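Prophage lambdalm01, antigen B (Listeria monocytogenes, PDB 4ACV) is probably a prophage tail termination protein, expected from its family to stop tail-tube growth by capping its end, perhaps as a ring. Local coordinates at residues Ser3-Val9 / Lys55-Arg59; Thr37-Ile43 / Arg59-Tyr65; Asp78-Gln82 / Ala95-Cys99. All blocks are in the same frame, centred on the assembly; numbering follows the deposited sequence.

Contact 1 of 3, residues Ser3-Val9 / Lys55-Arg59; sequences SLSFMRV and KEKYR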
loop_
_atom_site.group_PDB
_atom_site.type_symbol
_atom_site.label_atom_id
_atom_site.label_comp_id
_atom_site.label_asym_id
_atom_site.label_seq_id
_atom_site.Cartn_x
_atom_site.Cartn_y
_atom_site.Cartn_z
ATOM N N SER B 3 -24.675 -16.848 2.326
ATOM C CA SER B 3 -23.229 -16.898 2.123
ATOM C C SER B 3 -22.509 -17.699 3.210
ATOM O O SER B 3 -22.681 -17.454 4.397
ATOM C CB SER B 3 -22.630 -15.497 2.030
ATOM O OG SER B 3 -21.241 -15.574 1.749
ATOM N N LEU B 4 -21.680 -18.644 2.786
ATOM C CA LEU B 4 -20.970 -19.515 3.713
ATOM C C LEU B 4 -19.897 -18.769 4.511
ATOM O O LEU B 4 -19.094 -18.023 3.946
ATOM C CB LEU B 4 -20.340 -20.675 2.940
ATOM C CG LEU B 4 -20.083 -21.990 3.667
ATOM C CD1 LEU B 4 -21.330 -22.472 4.419
ATOM C CD2 LEU B 4 -19.614 -23.035 2.665
ATOM N N SER B 5 -19.900 -18.973 5.825
ATOM C CA SER B 5 -18.891 -18.414 6.724
ATOM C C SER B 5 -17.505 -19.011 6.457
ATOM O O SER B 5 -17.388 -20.181 6.098
ATOM C CB SER B 5 -19.284 -18.672 8.189
ATOM O OG SER B 5 -18.196 -18.423 9.073
ATOM N N PHE B 6 -16.459 -18.213 6.653
ATOM C CA PHE B 6 -15.103 -18.686 6.414
ATOM C C PHE B 6 -14.786 -19.959 7.216
ATOM O O PHE B 6 -14.134 -20.869 6.702
ATOM C CB PHE B 6 -14.065 -17.586 6.690
ATOM C CG PHE B 6 -13.870 -17.270 8.153
ATOM C CD1 PHE B 6 -14.662 -16.308 8.786
ATOM C CD2 PHE B 6 -12.883 -17.908 8.887
ATOM C CE1 PHE B 6 -14.478 -16.003 10.132
ATOM C CE2 PHE B 6 -12.691 -17.615 10.224
ATOM C CZ PHE B 6 -13.487 -16.658 10.850
ATOM N N MET B 7 -15.267 -20.025 8.454
ATOM C CA MET B 7 -14.960 -21.151 9.339
ATOM C C MET B 7 -15.462 -22.477 8.798
ATOM O O MET B 7 -14.804 -23.499 8.942
ATOM C CB MET B 7 -15.535 -20.925 10.730
ATOM C CG MET B 7 -14.615 -20.167 11.659
ATOM S SD MET B 7 -15.089 -20.438 13.365
ATOM C CE MET B 7 -14.915 -22.212 13.485
ATOM N N ARG B 8 -16.639 -22.449 8.188
ATOM C CA ARG B 8 -17.183 -23.608 7.503
ATOM C C ARG B 8 -16.218 -24.075 6.410
ATOM O O ARG B 8 -16.012 -25.279 6.216
ATOM C CB ARG B 8 -18.528 -23.247 6.883
ATOM C CG ARG B 8 -19.586 -24.300 7.045
ATOM C CD ARG B 8 -19.991 -24.459 8.495
ATOM N NE ARG B 8 -21.436 -24.339 8.646
ATOM C CZ ARG B 8 -22.305 -25.252 8.228
ATOM N NH1 ARG B 8 -21.869 -26.353 7.632
ATOM N NH2 ARG B 8 -23.607 -25.065 8.404
ATOM N N VAL B 9 -15.628 -23.117 5.695
ATOM C CA VAL B 9 -14.646 -23.435 4.658
ATOM C C VAL B 9 -13.341 -23.973 5.268
ATOM O O VAL B 9 -12.794 -24.966 4.793
ATOM C CB VAL B 9 -14.381 -22.232 3.716
ATOM C CG1 VAL B 9 -13.287 -22.573 2.717
ATOM C CG2 VAL B 9 -15.664 -21.832 2.988
ATOM N N LYS B 55 -21.500 -16.294 -6.684
ATOM C CA LYS B 55 -20.138 -16.809 -6.587
ATOM C C LYS B 55 -19.333 -15.977 -5.589
ATOM O O LYS B 55 -19.513 -14.762 -5.472
ATOM C CB LYS B 55 -19.457 -16.781 -7.962
ATOM C CG LYS B 55 -18.851 -18.102 -8.410
ATOM N N GLU B 56 -18.428 -16.641 -4.884
ATOM C CA GLU B 56 -17.639 -15.995 -3.855
ATOM C C GLU B 56 -16.232 -16.587 -3.842
ATOM O O GLU B 56 -16.048 -17.790 -4.064
ATOM C CB GLU B 56 -18.317 -16.194 -2.506
ATOM C CG GLU B 56 -18.105 -15.084 -1.534
ATOM C CD GLU B 56 -19.241 -14.962 -0.536
ATOM O OE1 GLU B 56 -20.284 -15.638 -0.705
ATOM O OE2 GLU B 56 -19.085 -14.182 0.423
ATOM N N LYS B 57 -15.239 -15.736 -3.600
ATOM C CA LYS B 57 -13.851 -16.174 -3.505
ATOM C C LYS B 57 -13.383 -16.122 -2.069
ATOM O O LYS B 57 -13.542 -15.111 -1.397
ATOM C CB LYS B 57 -12.928 -15.297 -4.352
ATOM C CG LYS B 57 -13.110 -15.447 -5.844
ATOM C CD LYS B 57 -12.126 -14.579 -6.615
ATOM C CE LYS B 57 -12.260 -14.787 -8.121
ATOM N NZ LYS B 57 -11.080 -14.246 -8.861
ATOM N N TYR B 58 -12.793 -17.216 -1.609
ATOM C CA TYR B 58 -12.154 -17.242 -0.303
ATOM C C TYR B 58 -10.656 -17.452 -0.478
ATOM O O TYR B 58 -10.210 -18.301 -1.268
ATOM C CB TYR B 58 -12.704 -18.380 0.563
ATOM C CG TYR B 58 -14.207 -18.403 0.790
ATOM C CD1 TYR B 58 -15.094 -18.647 -0.255
ATOM C CD2 TYR B 58 -14.736 -18.246 2.064
ATOM C CE1 TYR B 58 -16.472 -18.697 -0.038
ATOM C CE2 TYR B 58 -16.105 -18.308 2.290
ATOM C CZ TYR B 58 -16.966 -18.533 1.237
ATOM O OH TYR B 58 -18.320 -18.582 1.475
ATOM N N ARG B 59 -9.877 -16.692 0.279
ATOM C CA ARG B 59 -8.432 -16.843 0.268
ATOM C C ARG B 59 -7.900 -17.300 1.624
ATOM O O ARG B 59 -8.299 -16.808 2.678
ATOM C CB ARG B 59 -7.755 -15.555 -0.183
ATOM C CG ARG B 59 -8.082 -15.197 -1.622
ATOM C CD ARG B 59 -7.468 -13.871 -2.094
ATOM N NE ARG B 59 -8.304 -13.336 -3.167
ATOM C CZ ARG B 59 -9.205 -12.365 -3.016
ATOM N NH1 ARG B 59 -9.363 -11.763 -1.840
ATOM N NH2 ARG B 59 -9.935 -11.975 -4.054
HETATM O O HOH W 1 -20.791 -18.677 -0.461
#

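Contact 2 of 3, residues Thr37-Ile43 / Arg59-Tyr65; sequences TTMIEMI and RFAIHHY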
loop_
_atom_site.group_PDB
_atom_site.type_symbol
_atom_site.label_atom_id
_atom_site.label_comp_id
_atom_site.label_asym_id
_atom_site.label_seq_id
_atom_site.Cartn_x
_atom_site.Cartn_y
_atom_site.Cartn_z
ATOM N N THR B 37 4.521 -27.997 12.646
ATOM C CA THR B 37 3.071 -27.927 12.693
ATOM C C THR B 37 2.528 -27.506 11.337
ATOM O O THR B 37 3.237 -26.901 10.519
ATOM C CB THR B 37 2.571 -26.938 13.777
ATOM O OG1 THR B 37 1.139 -26.891 13.768
ATOM C CG2 THR B 37 3.113 -25.529 13.540
ATOM N N THR B 38 1.267 -27.839 11.097
ATOM C CA THR B 38 0.587 -27.408 9.888
ATOM C C THR B 38 -0.690 -26.678 10.238
ATOM O O THR B 38 -1.548 -27.210 10.952
ATOM C CB THR B 38 0.261 -28.584 8.985
ATOM O OG1 THR B 38 1.458 -29.344 8.766
ATOM C CG2 THR B 38 -0.299 -28.070 7.650
ATOM N N MET B 39 -0.806 -25.461 9.716
ATOM C CA MET B 39 -1.879 -24.543 10.057
ATOM C C MET B 39 -2.478 -23.964 8.803
ATOM O O MET B 39 -1.777 -23.726 7.827
ATOM C CB MET B 39 -1.337 -23.381 10.904
ATOM C CG MET B 39 -0.969 -23.744 12.321
ATOM S SD MET B 39 -0.113 -22.394 13.158
ATOM C CE MET B 39 0.969 -21.832 11.841
ATOM N N ILE B 40 -3.780 -23.711 8.843
ATOM C CA ILE B 40 -4.448 -22.958 7.783
ATOM C C ILE B 40 -4.709 -21.549 8.271
ATOM O O ILE B 40 -5.317 -21.348 9.318
ATOM C CB ILE B 40 -5.789 -23.592 7.366
ATOM C CG1 ILE B 40 -5.647 -25.112 7.274
ATOM C CG2 ILE B 40 -6.257 -23.004 6.044
ATOM C CD1 ILE B 40 -6.937 -25.847 6.981
ATOM N N GLU B 41 -4.231 -20.570 7.517
ATOM C CA GLU B 41 -4.499 -19.181 7.843
ATOM C C GLU B 41 -5.526 -18.598 6.875
ATOM O O GLU B 41 -5.245 -18.426 5.691
ATOM C CB GLU B 41 -3.220 -18.361 7.785
ATOM C CG GLU B 41 -3.416 -16.924 8.206
ATOM C CD GLU B 41 -2.319 -16.012 7.691
ATOM O OE1 GLU B 41 -1.519 -16.448 6.838
ATOM O OE2 GLU B 41 -2.262 -14.855 8.133
ATOM N N MET B 42 -6.716 -18.298 7.382
ATOM C CA MET B 42 -7.729 -17.632 6.581
ATOM C C MET B 42 -7.310 -16.185 6.377
ATOM O O MET B 42 -6.748 -15.562 7.267
ATOM C CB MET B 42 -9.100 -17.719 7.264
ATOM C CG MET B 42 -10.278 -17.167 6.458
ATOM S SD MET B 42 -10.758 -18.077 4.940
ATOM C CE MET B 42 -10.567 -19.752 5.456
ATOM N N ILE B 43 -7.561 -15.654 5.193
ATOM C CA ILE B 43 -7.124 -14.298 4.874
ATOM C C ILE B 43 -8.305 -13.364 4.578
ATOM O O ILE B 43 -8.527 -12.400 5.299
ATOM C CB ILE B 43 -6.136 -14.311 3.699
ATOM C CG1 ILE B 43 -4.901 -15.151 4.065
ATOM C CG2 ILE B 43 -5.760 -12.892 3.299
ATOM C CD1 ILE B 43 -4.160 -15.690 2.850
ATOM N N ARG B 59 -9.877 -16.692 0.279
ATOM C CA ARG B 59 -8.432 -16.843 0.268
ATOM C C ARG B 59 -7.900 -17.300 1.624
ATOM O O ARG B 59 -8.299 -16.808 2.678
ATOM C CB ARG B 59 -7.755 -15.555 -0.183
ATOM C CG ARG B 59 -8.082 -15.197 -1.622
ATOM C CD ARG B 59 -7.468 -13.871 -2.094
ATOM N NE ARG B 59 -8.304 -13.336 -3.167
ATOM C CZ ARG B 59 -9.205 -12.365 -3.016
ATOM N NH1 ARG B 59 -9.363 -11.763 -1.840
ATOM N NH2 ARG B 59 -9.935 -11.975 -4.054
ATOM N N PHE B 60 -6.998 -18.264 1.589
ATOM C CA PHE B 60 -6.379 -18.743 2.809
ATOM C C PHE B 60 -5.004 -19.270 2.444
ATOM O O PHE B 60 -4.689 -19.463 1.264
ATOM C CB PHE B 60 -7.247 -19.828 3.460
ATOM C CG PHE B 60 -7.480 -21.014 2.577
ATOM C CD1 PHE B 60 -6.527 -22.028 2.491
ATOM C CD2 PHE B 60 -8.638 -21.116 1.818
ATOM C CE1 PHE B 60 -6.725 -23.129 1.670
ATOM C CE2 PHE B 60 -8.847 -22.216 0.993
ATOM C CZ PHE B 60 -7.886 -23.229 0.924
ATOM N N ALA B 61 -4.180 -19.495 3.455
ATOM C CA ALA B 61 -2.828 -19.985 3.227
ATOM C C ALA B 61 -2.554 -21.195 4.100
ATOM O O ALA B 61 -3.031 -21.279 5.236
ATOM C CB ALA B 61 -1.802 -18.878 3.515
ATOM N N ILE B 62 -1.792 -22.140 3.571
ATOM C CA ILE B 62 -1.334 -23.254 4.382
ATOM C C ILE B 62 0.081 -22.987 4.860
ATOM O O ILE B 62 0.975 -22.756 4.047
ATOM C CB ILE B 62 -1.355 -24.572 3.609
ATOM C CG1 ILE B 62 -2.769 -24.862 3.111
ATOM C CG2 ILE B 62 -0.843 -25.704 4.494
ATOM C CD1 ILE B 62 -3.782 -25.023 4.230
ATOM N N HIS B 63 0.265 -23.004 6.181
ATOM C CA HIS B 63 1.576 -22.839 6.797
ATOM C C HIS B 63 2.125 -24.179 7.249
ATOM O O HIS B 63 1.591 -24.790 8.164
ATOM C CB HIS B 63 1.495 -21.893 7.993
ATOM C CG HIS B 63 1.146 -20.490 7.622
ATOM N ND1 HIS B 63 2.097 -19.549 7.294
ATOM C CD2 HIS B 63 -0.053 -19.865 7.515
ATOM C CE1 HIS B 63 1.501 -18.405 7.013
ATOM N NE2 HIS B 63 0.197 -18.573 7.141
ATOM N N HIS B 64 3.193 -24.625 6.600
ATOM C CA HIS B 64 3.820 -25.911 6.902
ATOM C C HIS B 64 5.222 -25.703 7.495
ATOM O O HIS B 64 6.170 -25.395 6.769
ATOM C CB HIS B 64 3.885 -26.761 5.624
ATOM C CG HIS B 64 4.219 -28.203 5.855
ATOM N ND1 HIS B 64 3.551 -28.988 6.773
ATOM C CD2 HIS B 64 5.130 -29.015 5.262
ATOM C CE1 HIS B 64 4.045 -30.215 6.745
ATOM N NE2 HIS B 64 5.002 -30.258 5.834
ATOM N N TYR B 65 5.338 -25.857 8.815
ATOM C CA TYR B 65 6.629 -25.753 9.508
ATOM C C TYR B 65 7.219 -27.126 9.776
ATOM O O TYR B 65 6.561 -27.990 10.344
ATOM C CB TYR B 65 6.483 -25.046 10.854
ATOM C CG TYR B 65 6.048 -23.612 10.788
ATOM C CD1 TYR B 65 4.706 -23.282 10.650
ATOM C CD2 TYR B 65 6.975 -22.581 10.893
ATOM C CE1 TYR B 65 4.297 -21.954 10.606
ATOM C CE2 TYR B 65 6.578 -21.256 10.851
ATOM C CZ TYR B 65 5.235 -20.947 10.708
ATOM O OH TYR B 65 4.822 -19.630 10.668
#

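Contact 3 of 3, residues Asp78-Gln82 / Ala95-Cys99; sequences DTLIQ and AVRHC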
loop_
_atom_site.group_PDB
_atom_site.type_symbol
_atom_site.label_atom_id
_atom_site.label_comp_id
_atom_site.label_asym_id
_atom_site.label_seq_id
_atom_site.Cartn_x
_atom_site.Cartn_y
_atom_site.Cartn_z
ATOM N N ASP B 78 -0.646 -29.800 -0.791
ATOM C CA ASP B 78 -0.966 -28.976 -1.941
ATOM C C ASP B 78 -1.887 -29.716 -2.912
ATOM O O ASP B 78 -2.840 -29.148 -3.445
ATOM C CB ASP B 78 0.324 -28.595 -2.650
ATOM C CG ASP B 78 0.129 -27.501 -3.664
ATOM O OD1 ASP B 78 0.167 -26.325 -3.266
ATOM O OD2 ASP B 78 -0.042 -27.816 -4.863
ATOM N N THR B 79 -1.597 -30.989 -3.140
ATOM C CA THR B 79 -2.354 -31.782 -4.097
ATOM C C THR B 79 -3.747 -32.142 -3.580
ATOM O O THR B 79 -4.716 -32.131 -4.335
ATOM C CB THR B 79 -1.588 -33.061 -4.473
ATOM O OG1 THR B 79 -0.337 -32.703 -5.080
ATOM C CG2 THR B 79 -2.407 -33.919 -5.433
ATOM N N LEU B 80 -3.850 -32.466 -2.297
ATOM C CA LEU B 80 -5.149 -32.762 -1.712
ATOM C C LEU B 80 -6.093 -31.561 -1.807
ATOM O O LEU B 80 -7.243 -31.701 -2.218
ATOM C CB LEU B 80 -5.000 -33.227 -0.263
ATOM C CG LEU B 80 -4.381 -34.627 -0.160
ATOM C CD1 LEU B 80 -4.058 -35.013 1.290
ATOM C CD2 LEU B 80 -5.279 -35.669 -0.831
ATOM N N ILE B 81 -5.595 -30.387 -1.444
ATOM C CA ILE B 81 -6.403 -29.177 -1.482
ATOM C C ILE B 81 -6.913 -28.888 -2.904
ATOM O O ILE B 81 -8.081 -28.546 -3.093
ATOM C CB ILE B 81 -5.627 -27.969 -0.916
ATOM C CG1 ILE B 81 -5.325 -28.169 0.572
ATOM C CG2 ILE B 81 -6.407 -26.705 -1.105
ATOM C CD1 ILE B 81 -4.342 -27.153 1.131
ATOM N N GLN B 82 -6.044 -29.049 -3.901
ATOM C CA GLN B 82 -6.454 -28.868 -5.295
ATOM C C GLN B 82 -7.455 -29.912 -5.795
ATOM O O GLN B 82 -8.159 -29.670 -6.769
ATOM C CB GLN B 82 -5.241 -28.869 -6.215
ATOM C CG GLN B 82 -4.355 -27.668 -6.061
ATOM C CD GLN B 82 -3.354 -27.576 -7.169
ATOM O OE1 GLN B 82 -3.691 -27.169 -8.279
ATOM N NE2 GLN B 82 -2.113 -27.965 -6.889
ATOM N N ALA B 95 -13.627 -23.960 -8.156
ATOM C CA ALA B 95 -12.216 -23.925 -8.533
ATOM C C ALA B 95 -11.306 -23.700 -7.339
ATOM O O ALA B 95 -11.636 -22.947 -6.428
ATOM C CB ALA B 95 -11.972 -22.846 -9.570
ATOM N N VAL B 96 -10.154 -24.356 -7.365
ATOM C CA VAL B 96 -9.118 -24.166 -6.363
ATOM C C VAL B 96 -7.868 -23.679 -7.079
ATOM O O VAL B 96 -7.373 -24.343 -7.980
ATOM C CB VAL B 96 -8.804 -25.490 -5.623
ATOM C CG1 VAL B 96 -7.713 -25.274 -4.572
ATOM C CG2 VAL B 96 -10.082 -26.085 -4.998
ATOM N N ARG B 97 -7.373 -22.511 -6.685
ATOM C CA ARG B 97 -6.246 -21.876 -7.354
ATOM C C ARG B 97 -5.138 -21.499 -6.378
ATOM O O ARG B 97 -5.414 -21.049 -5.267
ATOM C CB ARG B 97 -6.692 -20.571 -8.028
ATOM C CG ARG B 97 -7.629 -20.710 -9.187
ATOM C CD ARG B 97 -7.947 -19.325 -9.736
ATOM N NE ARG B 97 -9.336 -19.200 -10.172
ATOM C CZ ARG B 97 -10.367 -18.969 -9.361
ATOM N NH1 ARG B 97 -10.179 -18.851 -8.054
ATOM N NH2 ARG B 97 -11.593 -18.862 -9.859
ATOM N N HIS B 98 -3.889 -21.662 -6.803
ATOM C CA HIS B 98 -2.798 -20.967 -6.140
ATOM C C HIS B 98 -2.980 -19.511 -6.487
ATOM O O HIS B 98 -3.214 -19.155 -7.638
ATOM C CB HIS B 98 -1.430 -21.422 -6.633
ATOM C CG HIS B 98 -1.108 -22.844 -6.298
ATOM N ND1 HIS B 98 -1.033 -23.303 -5.002
ATOM C CD2 HIS B 98 -0.816 -23.900 -7.090
ATOM C CE1 HIS B 98 -0.721 -24.586 -5.012
ATOM N NE2 HIS B 98 -0.591 -24.973 -6.266
ATOM N N CYS B 99 -2.883 -18.671 -5.474
ATOM C CA CYS B 99 -3.087 -17.268 -5.653
ATOM C C CYS B 99 -2.476 -16.560 -4.471
ATOM O O CYS B 99 -2.792 -16.867 -3.321
ATOM C CB CYS B 99 -4.585 -16.974 -5.727
ATOM S SG CYS B 99 -4.969 -15.222 -5.886
#

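Contact 1 of 3, residues Ser3-Val9 / Lys55-Arg59
Y58 reaches from its strand to the loop that leads into helix 6-19 and makes most of this contact. Its CG lies beside the backbone N (chi1 -56°), which sends the ring out to the residues ahead of the helix. The packing is tight round the ring. V9 CG2 sits over one face, off-centre toward the rim, in a CH-pi contact 3.9 Å from the Y58 ring centroid. At the edge, the Y58 hydroxyl OH donates a 2.6 Å hydrogen bond to L4 O, whose carbonyl is approached from outside its plane. Q45 NE2 gives L4 O a second hydrogen bond. L4 CB also presses on Y58 OH, at 3.3 Å.

S5 caps the first turn of the helix: M7 N gives a weak bond to S5 OG. The helix begins beside the antiparallel sheet and packs on it through V9, consistent with the tail-terminator family assignment. V119 and I121 of strand 110-122 add to the packing on Y58.

The S3 end is looser and more polar. S3 and E56 are 8.2 Å apart from CA to CA, and their side chains bridge the distance. S3 OG donates to E56 OE1 at 2.6 Å, on the syn side of the carboxylate. A water bonds to E56 OE1 and Y58 OH, and more weakly to L4 N. R123 forms a salt bridge with E56 OE1, while Q45 bonds to OE2. The carboxylate is buried, and these partners probably steady its charge. A chain of another protein in the assembly packs against S3 and E56.

Contact 2 of 3, residues Thr37-Ile43 / Arg59-Tyr65
The H63 ring meets E41 at its edge: E41 OE1 and CB both lie near the ring plane. The two residues face each other across an antiparallel beta hairpin, whose two strands lie within the sheet. One hydrogen bond, 2.7 Å long, runs from H63 NE2 to E41 OE1. It is nearly straight at the hydrogen (170°), but comes to the carboxylate from above its plane. E41 CG is anti to the backbone N (chi1 -176°) and the chain runs extended, carrying OE1 across to H63 NE2. The second ring nitrogen, ND1, bonds to H112, whose ring also stacks on Y65. T37 O lies at the edge of the Y65 ring, and M39 CE approaches that ring obliquely, 3.6 Å from Y65 CE1. The H64 ring has T38 OG1 at its edge, with a 2.9 Å hydrogen bond between T38 OG1 and H64 ND1. H64 NE2 turns to D70.

T37-Y65, M39-H63 and E41-A61 are hydrogen-bonded pairs. T38-H64, I40-I62 and M42-F60 are non-hydrogen-bonded pairs. The side chains of T37, M39, E41, A61, H63 and Y65 stand on one face, which carries the His-carboxylate bond. The other face is apolar except at the T38-H64 end. There I40 runs alongside both I62 and F60: I40 CG1 is 3.6 Å from I62 CD1, and I40 CG2 is 3.7 Å from F60 CD1. Helix 6-19 covers this side through L10 and V13, and helix 71-82 through I77 and I81. M42 bends at chi2 and chi3, bringing CE to 3.9 Å from F60 CB. Past the last pair, I43 N bonds to R59 O, and I43 CD1 reaches A61 CB at 4.0 Å.

Contact 3 of 3, residues Asp78-Gln82 / Ala95-Cys99
V96 points into the last turn of helix 71-82 and meets I81 and Q82. Followed outward, its CB comes first, 4.0 Å from I81 O. CG1 lies anti to the backbone N (chi1 -180°), and this carries it toward the helix. It touches I81 O, rests 3.9 Å from Q82 CA, and reaches I81 CG2 at 4.0 Å. The other methyl, CG2, stays on the carbonyl, 3.7 Å from I81 O. V96 packs its two methyls against the I81 carbonyl at the helix end, and the I81 side chain crosses it at about a right angle.

Helix 78-82 and strand 95-99 run nearer antiparallel than parallel. This helix-on-sheet packing is consistent with the tail-terminator fold of the family. F117 of strand 110-122 touches both I81 and D78, and its ring meets that of H98.

Farther along, the H98 ring comes toward the D78 carboxylate from the opposite direction. The two flat groups are nearly coplanar, only 16° apart. H98 NE2 gives D78 OD2 a weak bond of 3.2 Å, strongly bent at the hydrogen (121°). Q82 NE2 also makes a weak bond to D78 OD2, within the helix, but its stronger partner is the backbone of a chain of another protein in the assembly. An acidic side chain of a chain of another protein accepts from H98 N. The acid of D78 is buried beside an imidazole, which may raise the affinity of H98 for a proton. The bond is weak and bent; if H98 is protonated, charge attraction may add to it.

All three contacts involve one antiparallel sheet. Contacts 1 and 2 both use strand 55-66 and share R59, with centres about 15 Å apart. Their segments alternate along the chain, and they touch where F6 packs on M42. Contact 3 opens after both have closed. It lies about 13 Å from contact 2 and about 15 Å from contact 1, between centres. I81 packs on I62 and F60, so contacts 2 and 3 share one apolar layer. Helix 71-82 follows strand 55-66 directly. Helices 6-19 and 71-82 both pack on the sheet. A chain of another protein in the assembly reaches all three contacts.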